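Putative fimbriae assembly chaperone (PDB 2CO7) probably acts as a periplasmic chaperone that helps fimbrial subunits fold and keeps them ready for assembly into fimbriae. Local coordinates at residues B[165-170]-B[178-183]; B[169-174]-B[200-205]; B[8-13]-B[118-123]. One frame throughout, in Å; residues are numbered along the deposited sequence.

Contact 1 of 3, residues B[165-170]-B[178-183]. With SO4 (sulfate ion), chain D.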
loop_
_atom_site.group_PDB
_atom_site.type_symbol
_atom_site.label_atom_id
_atom_site.label_comp_id
_atom_site.label_asym_id
_atom_site.label_seq_id
_atom_site.Cartn_x
_atom_site.Cartn_y
_atom_site.Cartn_z
ATOM N N MET B 165 -2.636 16.788 -1.697
ATOM C CA MET B 165 -1.352 17.138 -2.315
ATOM C C MET B 165 -0.423 15.941 -2.124
ATOM O O MET B 165 0.059 15.663 -1.025
ATOM C CB MET B 165 -0.781 18.414 -1.657
ATOM C CG MET B 165 -1.474 19.693 -2.102
ATOM S SD MET B 165 -1.019 20.100 -3.830
ATOM C CE MET B 165 -2.125 21.483 -4.181
ATOM N N ASN B 166 -0.225 15.202 -3.199
ATOM C CA ASN B 166 0.511 13.973 -3.123
ATOM C C ASN B 166 1.909 14.322 -3.573
ATOM O O ASN B 166 2.182 14.372 -4.763
ATOM C CB ASN B 166 -0.181 12.935 -4.015
ATOM C CG ASN B 166 -1.566 12.610 -3.501
ATOM O OD1 ASN B 166 -1.720 12.065 -2.391
ATOM N ND2 ASN B 166 -2.593 12.989 -4.266
ATOM N N LEU B 167 2.784 14.587 -2.607
ATOM C CA LEU B 167 4.100 15.128 -2.919
ATOM C C LEU B 167 5.104 14.038 -3.295
ATOM O O LEU B 167 5.113 12.955 -2.727
ATOM C CB LEU B 167 4.644 15.984 -1.768
ATOM C CG LEU B 167 4.100 17.420 -1.555
ATOM C CD1 LEU B 167 2.970 17.890 -2.492
ATOM C CD2 LEU B 167 3.692 17.518 -0.101
ATOM N N ALA B 168 5.911 14.326 -4.315
ATOM C CA ALA B 168 7.021 13.453 -4.678
ATOM C C ALA B 168 8.296 14.281 -4.850
ATOM O O ALA B 168 8.232 15.511 -5.038
ATOM C CB ALA B 168 6.690 12.692 -5.945
ATOM N N SER B 169 9.441 13.604 -4.766
ATOM C CA SER B 169 10.759 14.193 -5.081
ATOM C C SER B 169 10.997 15.498 -4.314
ATOM O O SER B 169 11.525 16.462 -4.873
ATOM C CB SER B 169 10.886 14.422 -6.593
ATOM O OG SER B 169 10.920 13.187 -7.326
ATOM N N VAL B 170 10.573 15.534 -3.044
ATOM C CA VAL B 170 10.840 16.676 -2.141
ATOM C C VAL B 170 12.325 16.784 -1.682
ATOM O O VAL B 170 12.896 15.808 -1.193
ATOM C CB VAL B 170 9.937 16.620 -0.863
ATOM C CG1 VAL B 170 10.157 17.843 -0.007
ATOM C CG2 VAL B 170 8.455 16.484 -1.216
ATOM N N THR B 178 12.367 12.133 2.779
ATOM C CA THR B 178 11.483 10.991 2.615
ATOM C C THR B 178 10.561 10.974 3.829
ATOM O O THR B 178 10.964 11.377 4.924
ATOM C CB THR B 178 12.268 9.657 2.491
ATOM O OG1 THR B 178 12.866 9.326 3.748
ATOM C CG2 THR B 178 13.364 9.761 1.434
ATOM N N GLY B 179 9.320 10.543 3.646
ATOM C CA GLY B 179 8.429 10.412 4.802
ATOM C C GLY B 179 7.468 11.558 5.076
ATOM O O GLY B 179 6.816 11.576 6.111
ATOM N N LEU B 180 7.381 12.530 4.178
ATOM C CA LEU B 180 6.254 13.457 4.226
ATOM C C LEU B 180 5.049 12.667 3.699
ATOM O O LEU B 180 5.089 12.174 2.589
ATOM C CB LEU B 180 6.492 14.685 3.342
ATOM C CG LEU B 180 5.778 16.018 3.646
ATOM C CD1 LEU B 180 6.201 17.128 2.673
ATOM C CD2 LEU B 180 4.271 15.929 3.714
ATOM N N GLU B 181 3.995 12.538 4.496
ATOM C CA GLU B 181 2.762 11.882 4.037
ATOM C C GLU B 181 2.006 12.817 3.082
ATOM O O GLU B 181 2.291 14.026 3.037
ATOM C CB GLU B 181 1.882 11.532 5.235
ATOM C CG GLU B 181 2.440 10.427 6.145
ATOM C CD GLU B 181 1.778 10.383 7.527
ATOM O OE1 GLU B 181 1.108 11.372 7.926
ATOM O OE2 GLU B 181 1.961 9.364 8.233
ATOM N N TYR B 182 1.051 12.290 2.318
ATOM C CA TYR B 182 0.191 13.158 1.505
ATOM C C TYR B 182 -0.470 14.192 2.418
ATOM O O TYR B 182 -0.715 13.903 3.579
ATOM C CB TYR B 182 -0.852 12.363 0.740
ATOM C CG TYR B 182 -1.893 11.644 1.559
ATOM C CD1 TYR B 182 -1.776 10.261 1.826
ATOM C CD2 TYR B 182 -3.038 12.323 2.003
ATOM C CE1 TYR B 182 -2.768 9.590 2.547
ATOM C CE2 TYR B 182 -4.042 11.671 2.728
ATOM C CZ TYR B 182 -3.918 10.316 2.976
ATOM O OH TYR B 182 -4.964 9.749 3.676
ATOM N N VAL B 183 -0.638 15.399 1.912
ATOM C CA VAL B 183 -1.205 16.504 2.674
ATOM C C VAL B 183 -2.671 16.712 2.262
ATOM O O VAL B 183 -2.948 17.080 1.123
ATOM C CB VAL B 183 -0.426 17.819 2.447
ATOM C CG1 VAL B 183 -0.770 18.792 3.532
ATOM C CG2 VAL B 183 1.093 17.547 2.428
HETATM S S SO4 D . 1.816 8.959 0.693
HETATM O O1 SO4 D . 2.990 8.070 0.609
HETATM O O2 SO4 D . 0.617 8.226 0.307
HETATM O O3 SO4 D . 1.768 9.397 2.086
HETATM O O4 SO4 D . 2.013 10.189 -0.095
HETATM O O HOH W 1 6.388 12.601 -0.081
HETATM O O HOH W 2 2.984 14.246 0.303
#
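Leu180 and Leu167 meet through methyl groups: CD1 of Leu180 lies 3.8 Å from CD2 of Leu167. The two side chains cross at a slant. Leu180 CG is anti to the backbone N (chi1 -155°), which brings this branch point nearer to Leu167 CD2 than CB is. Around the pair, Leu180 also packs on Val157 of strand 154-159 and on Leu191. Water 1 lies 3.0 Å from both Leu180 O and Leu167 O. At Glu181 the side chain leaves the contact and forms a salt bridge with Lys189. The backbone carbonyl stays. Water 2 donates to Glu181 O at 2.8 Å and accepts from Leu167 N, so it links the two segments where they have no direct backbone bond.

Tyr182 comes next. Its N-H donates to O3 of a sulfate at 3.0 Å. The ion probably comes from the crystallisation liquor and is also hydrogen-bonded to Lys127 and to the chain of another protein. The sulfur lies in the plane of the Tyr182 ring, at its edge. Asn166 runs beside Tyr182 in the same direction, with amide and ring planes 56° apart. Asn166 OD1 is 3.3 Å from Tyr182 CB, and it takes its hydrogen bond from Lys127.

Val183 closes the contact with two backbone bonds. Val183 N donates to Met165 O at 3.0 Å, nearly straight at 172°. Met165 N donates to Val183 O at 2.9 Å. Val183 CG2 also touches Leu167 CD2 at 3.6 Å, the same methyl that meets Leu180. Both residues are buried. Met165 and Val183 thus form a single antiparallel bridge, which gives way to water-mediated links further along. It joins the residues leading into strand 167-168 to the loop before strand 187-191, within the immunoglobulin-like C-terminal domain of a PapD-type chaperone.

Contact 2 of 3, residues B[169-174]-B[200-205]; sequences SVTVGG and DIEWRV
Ile201 packs beside Val172, and the two side chains point the same way. Its CB is 3.9 Å from Thr171 O. From there the chain forks. CG2, anti to the backbone N, passes 3.6 Å from Thr171 O and reaches Val170 CG1 at 4.3 Å. CG1 stands beside the backbone N (chi1 -55°) and lies 4.0 Å from Val172 CG2. The side chain also touches Trp148 and Glu150 of strand 147-151.

Further along the pair, Val170 CG2 rests on Trp203 CB at 3.9 Å. The indole itself leads away and meets the rings of Trp148 and Phe216. On the other face from Val172 and Ile201, Thr171 and Glu202 lie side by side. Thr171 OG1 approaches Glu202 CB and also bonds to water 3.

The backbones run antiparallel, at 178° between strands 170-172 and 201-205. Thr171 and Glu202 are a hydrogen-bonded pair: Thr171 N donates to Glu202 O at 2.8 Å, and Glu202 N returns a bond to Thr171 O at 2.9 Å. Gly173 N adds a third bond, to Asp200 O at 2.9 Å, just where the strand ends.

The chemistry is two-sided. Main-chain bonds fix the pairing, and hydrocarbon covers the face of Val172 and Ile201. The face of Thr171 and Glu202 carries polar side chains, with water 3 bonded to Thr171 OG1 at the strand end.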
loop_
_atom_site.group_PDB
_atom_site.type_symbol
_atom_site.label_atom_id
_atom_site.label_comp_id
_atom_site.label_asym_id
_atom_site.label_seq_id
_atom_site.Cartn_x
_atom_site.Cartn_y
_atom_site.Cartn_z
ATOM N N SER B 169 9.441 13.604 -4.766
ATOM C CA SER B 169 10.759 14.193 -5.081
ATOM C C SER B 169 10.997 15.498 -4.314
ATOM O O SER B 169 11.525 16.462 -4.873
ATOM C CB SER B 169 10.886 14.422 -6.593
ATOM O OG SER B 169 10.920 13.187 -7.326
ATOM N N VAL B 170 10.573 15.534 -3.044
ATOM C CA VAL B 170 10.840 16.676 -2.141
ATOM C C VAL B 170 12.325 16.784 -1.682
ATOM O O VAL B 170 12.896 15.808 -1.193
ATOM C CB VAL B 170 9.937 16.620 -0.863
ATOM C CG1 VAL B 170 10.157 17.843 -0.007
ATOM C CG2 VAL B 170 8.455 16.484 -1.216
ATOM N N THR B 171 12.933 17.967 -1.814
ATOM C CA THR B 171 14.281 18.204 -1.290
ATOM C C THR B 171 14.379 19.498 -0.491
ATOM O O THR B 171 13.650 20.450 -0.756
ATOM C CB THR B 171 15.373 18.252 -2.404
ATOM O OG1 THR B 171 15.007 19.215 -3.414
ATOM C CG2 THR B 171 15.568 16.864 -3.027
ATOM N N VAL B 172 15.268 19.512 0.495
ATOM C CA VAL B 172 15.544 20.704 1.293
ATOM C C VAL B 172 17.041 20.991 1.212
ATOM O O VAL B 172 17.863 20.170 1.617
ATOM C CB VAL B 172 15.058 20.542 2.768
ATOM C CG1 VAL B 172 15.533 21.704 3.633
ATOM C CG2 VAL B 172 13.523 20.426 2.798
ATOM N N GLY B 173 17.384 22.161 0.673
ATOM C CA GLY B 173 18.762 22.466 0.296
ATOM C C GLY B 173 19.410 21.315 -0.462
ATOM O O GLY B 173 20.571 20.966 -0.216
ATOM N N GLY B 174 18.651 20.722 -1.379
ATOM C CA GLY B 174 19.124 19.608 -2.193
ATOM C C GLY B 174 19.103 18.229 -1.554
ATOM O O GLY B 174 19.295 17.236 -2.254
ATOM N N ASP B 200 16.356 26.047 0.612
ATOM C CA ASP B 200 15.199 26.109 -0.288
ATOM C C ASP B 200 14.554 24.740 -0.500
ATOM O O ASP B 200 15.225 23.712 -0.518
ATOM C CB ASP B 200 15.570 26.810 -1.599
ATOM C CG ASP B 200 16.034 28.267 -1.379
ATOM O OD1 ASP B 200 15.673 28.897 -0.358
ATOM O OD2 ASP B 200 16.791 28.782 -2.222
ATOM N N ILE B 201 13.232 24.729 -0.615
ATOM C CA ILE B 201 12.520 23.490 -0.785
ATOM C C ILE B 201 12.177 23.353 -2.245
ATOM O O ILE B 201 11.831 24.338 -2.904
ATOM C CB ILE B 201 11.248 23.473 0.073
ATOM C CG1 ILE B 201 11.626 23.743 1.527
ATOM C CG2 ILE B 201 10.511 22.127 -0.046
ATOM C CD1 ILE B 201 10.693 24.701 2.207
ATOM N N GLU B 202 12.290 22.130 -2.750
ATOM C CA GLU B 202 11.833 21.797 -4.092
ATOM C C GLU B 202 10.944 20.570 -3.991
ATOM O O GLU B 202 11.233 19.660 -3.216
ATOM C CB GLU B 202 13.012 21.536 -5.042
ATOM C CG GLU B 202 12.572 21.082 -6.448
ATOM C CD GLU B 202 13.725 20.800 -7.413
ATOM O OE1 GLU B 202 14.802 21.409 -7.252
ATOM O OE2 GLU B 202 13.553 19.963 -8.340
ATOM N N TRP B 203 9.862 20.550 -4.762
ATOM C CA TRP B 203 8.957 19.418 -4.753
ATOM C C TRP B 203 8.243 19.273 -6.069
ATOM O O TRP B 203 8.252 20.191 -6.896
ATOM C CB TRP B 203 7.919 19.534 -3.614
ATOM C CG TRP B 203 6.930 20.679 -3.756
ATOM C CD1 TRP B 203 5.633 20.593 -4.181
ATOM C CD2 TRP B 203 7.163 22.063 -3.446
ATOM N NE1 TRP B 203 5.050 21.850 -4.166
ATOM C CE2 TRP B 203 5.958 22.763 -3.704
ATOM C CE3 TRP B 203 8.266 22.775 -2.958
ATOM C CZ2 TRP B 203 5.839 24.156 -3.512
ATOM C CZ3 TRP B 203 8.154 24.143 -2.771
ATOM C CH2 TRP B 203 6.935 24.819 -3.052
ATOM N N ARG B 204 7.646 18.099 -6.244
ATOM C CA ARG B 204 6.744 17.825 -7.348
ATOM C C ARG B 204 5.478 17.214 -6.747
ATOM O O ARG B 204 5.460 16.836 -5.573
ATOM C CB ARG B 204 7.381 16.865 -8.347
ATOM C CG ARG B 204 8.601 17.419 -9.090
ATOM C CD ARG B 204 9.340 16.283 -9.738
ATOM N NE ARG B 204 10.641 16.656 -10.283
ATOM C CZ ARG B 204 10.872 16.924 -11.567
ATOM N NH1 ARG B 204 9.878 16.904 -12.448
ATOM N NH2 ARG B 204 12.106 17.245 -11.965
ATOM N N VAL B 205 4.414 17.186 -7.525
ATOM C CA VAL B 205 3.237 16.455 -7.107
ATOM C C VAL B 205 2.988 15.325 -8.092
ATOM O O VAL B 205 3.304 15.424 -9.254
ATOM C CB VAL B 205 1.958 17.333 -6.918
ATOM C CG1 VAL B 205 2.193 18.416 -5.791
ATOM C CG2 VAL B 205 1.526 17.977 -8.224
HETATM O O HOH W 3 15.825 21.910 -2.209
#

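Contact 3 of 3, residues B[8-13]-B[118-123]; sequences ATKLFS and LNLSIN
Lys10 lays its aliphatic chain over strand 118-123. Its CB is 3.8 Å from Leu118 O and 4.1 Å from Leu118 CB. The chain is anti to the backbone N at CG, then bends (chi2 63°) and runs past Asn119. Its NZ bonds to Tyr40 OH.

Leu120 fits between Lys10 and Phe12. Its CD1 touches Lys10 O at 3.8 Å and Phe12 CB at 3.9 Å. It also packs on an apolar side chain of another protein chain.

The two strands run almost parallel, at 11°, but their axes stay 6.9 Å apart. No clear hydrogen bond joins them. Each instead pairs in an antiparallel ladder with a strand of the other protein chain, so the sheet continues across the interface. This is consistent with the family's use of its first strand and its long last strand in the N-terminal domain to hold a pilus subunit, as in donor-strand complementation.

Phe12 crosses Ile122 at a slant. Its CD2 lies 3.7 Å from Ile122 CG1, while Ile122 CG2 lies in the ring plane at the edge. Ile122 CD1 presses tightly on Ser13 CA, at 3.4 Å.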
loop_
_atom_site.group_PDB
_atom_site.type_symbol
_atom_site.label_atom_id
_atom_site.label_comp_id
_atom_site.label_asym_id
_atom_site.label_seq_id
_atom_site.Cartn_x
_atom_site.Cartn_y
_atom_site.Cartn_z
ATOM N N ALA B 8 10.842 -23.956 -6.327
ATOM C CA ALA B 8 9.843 -23.812 -5.233
ATOM C C ALA B 8 9.709 -22.375 -4.720
ATOM O O ALA B 8 9.149 -22.168 -3.644
ATOM C CB ALA B 8 10.165 -24.761 -4.085
ATOM N N THR B 9 10.214 -21.389 -5.466
ATOM C CA THR B 9 9.886 -19.981 -5.156
ATOM C C THR B 9 8.431 -19.717 -5.563
ATOM O O THR B 9 8.023 -20.071 -6.674
ATOM C CB THR B 9 10.830 -18.941 -5.856
ATOM O OG1 THR B 9 12.143 -18.996 -5.285
ATOM C CG2 THR B 9 10.315 -17.527 -5.672
ATOM N N LYS B 10 7.659 -19.103 -4.665
ATOM C CA LYS B 10 6.317 -18.641 -4.992
ATOM C C LYS B 10 6.367 -17.176 -5.385
ATOM O O LYS B 10 6.830 -16.327 -4.610
ATOM C CB LYS B 10 5.355 -18.799 -3.809
ATOM C CG LYS B 10 3.921 -18.284 -4.086
ATOM C CD LYS B 10 3.234 -19.065 -5.218
ATOM C CE LYS B 10 1.943 -18.395 -5.741
ATOM N NZ LYS B 10 0.982 -19.457 -6.270
ATOM N N LEU B 11 5.897 -16.899 -6.594
ATOM C CA LEU B 11 5.805 -15.551 -7.108
ATOM C C LEU B 11 4.341 -15.210 -7.236
ATOM O O LEU B 11 3.522 -16.063 -7.612
ATOM C CB LEU B 11 6.439 -15.419 -8.494
ATOM C CG LEU B 11 7.886 -15.864 -8.708
ATOM C CD1 LEU B 11 8.290 -15.505 -10.118
ATOM C CD2 LEU B 11 8.791 -15.168 -7.687
ATOM N N PHE B 12 4.014 -13.964 -6.944
ATOM C CA PHE B 12 2.619 -13.533 -7.064
ATOM C C PHE B 12 2.502 -12.049 -7.274
ATOM O O PHE B 12 3.217 -11.268 -6.633
ATOM C CB PHE B 12 1.787 -14.007 -5.861
ATOM C CG PHE B 12 0.309 -14.045 -6.136
ATOM C CD1 PHE B 12 -0.193 -14.890 -7.121
ATOM C CD2 PHE B 12 -0.570 -13.244 -5.411
ATOM C CE1 PHE B 12 -1.547 -14.939 -7.398
ATOM C CE2 PHE B 12 -1.948 -13.277 -5.694
ATOM C CZ PHE B 12 -2.415 -14.137 -6.693
ATOM N N SER B 13 1.606 -11.656 -8.196
ATOM C CA SER B 13 1.426 -10.259 -8.558
ATOM C C SER B 13 -0.029 -9.994 -9.002
ATOM O O SER B 13 -0.737 -10.913 -9.382
ATOM C CB SER B 13 2.377 -9.866 -9.708
ATOM O OG SER B 13 2.203 -8.482 -10.015
ATOM N N LEU B 118 4.680 -22.995 0.097
ATOM C CA LEU B 118 4.668 -21.540 0.154
ATOM C C LEU B 118 3.513 -20.970 -0.654
ATOM O O LEU B 118 3.336 -21.316 -1.823
ATOM C CB LEU B 118 5.981 -21.022 -0.431
ATOM C CG LEU B 118 7.257 -20.879 0.425
ATOM C CD1 LEU B 118 7.210 -21.516 1.784
ATOM C CD2 LEU B 118 8.459 -21.292 -0.341
ATOM N N ASN B 119 2.728 -20.086 -0.055
ATOM C CA ASN B 119 1.724 -19.370 -0.863
ATOM C C ASN B 119 1.547 -17.941 -0.392
ATOM O O ASN B 119 2.011 -17.559 0.688
ATOM C CB ASN B 119 0.378 -20.123 -0.923
ATOM C CG ASN B 119 -0.307 -20.046 -2.327
ATOM O OD1 ASN B 119 -1.264 -20.800 -2.622
ATOM N ND2 ASN B 119 0.200 -19.177 -3.196
ATOM N N LEU B 120 0.868 -17.150 -1.219
ATOM C CA LEU B 120 0.759 -15.734 -0.960
ATOM C C LEU B 120 -0.642 -15.252 -1.265
ATOM O O LEU B 120 -1.338 -15.841 -2.078
ATOM C CB LEU B 120 1.755 -14.999 -1.847
ATOM C CG LEU B 120 3.263 -15.133 -1.574
ATOM C CD1 LEU B 120 4.055 -14.553 -2.747
ATOM C CD2 LEU B 120 3.684 -14.444 -0.261
ATOM N N SER B 121 -1.058 -14.177 -0.619
ATOM C CA SER B 121 -2.174 -13.417 -1.131
ATOM C C SER B 121 -1.767 -11.951 -1.047
ATOM O O SER B 121 -0.956 -11.577 -0.209
ATOM C CB SER B 121 -3.441 -13.688 -0.330
ATOM O OG SER B 121 -3.346 -13.124 0.951
ATOM N N ILE B 122 -2.300 -11.126 -1.935
ATOM C CA ILE B 122 -1.849 -9.735 -1.975
ATOM C C ILE B 122 -3.013 -8.766 -2.076
ATOM O O ILE B 122 -4.092 -9.133 -2.543
ATOM C CB ILE B 122 -0.724 -9.486 -3.047
ATOM C CG1 ILE B 122 -1.228 -9.747 -4.455
ATOM C CG2 ILE B 122 0.504 -10.453 -2.827
ATOM C CD1 ILE B 122 -0.117 -9.500 -5.583
ATOM N N ASN B 123 -2.783 -7.546 -1.596
ATOM C CA ASN B 123 -3.813 -6.509 -1.570
ATOM C C ASN B 123 -3.183 -5.247 -2.082
ATOM O O ASN B 123 -2.224 -4.741 -1.478
ATOM C CB ASN B 123 -4.324 -6.278 -0.146
ATOM C CG ASN B 123 -4.807 -7.522 0.502
ATOM O OD1 ASN B 123 -5.982 -7.861 0.371
ATOM N ND2 ASN B 123 -3.907 -8.248 1.186
#

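How the contacts relate
Contacts 1 and 2 are neighbours in the C-terminal immunoglobulin-like domain, with centres about 10 Å apart. They share Ser169 and Val170, where the chain turns a corner from strand 167-168 into strand 170-172. Strand 201-205 serves both: Ala168 N probably bonds to Arg204 O at 2.8 Å, and Leu167 CD1 packs on Val205 CG1. Contact 3 lies apart, in the N-terminal half. Its centre is about 30 Å from that of contact 1 and about 37 Å from that of contact 2, and nothing touches. Contact 3 pairs broadly with another protein chain. That chain packs its backbone on Asn166 in contact 1 and also bonds the sulfate there, but does not touch contact 2.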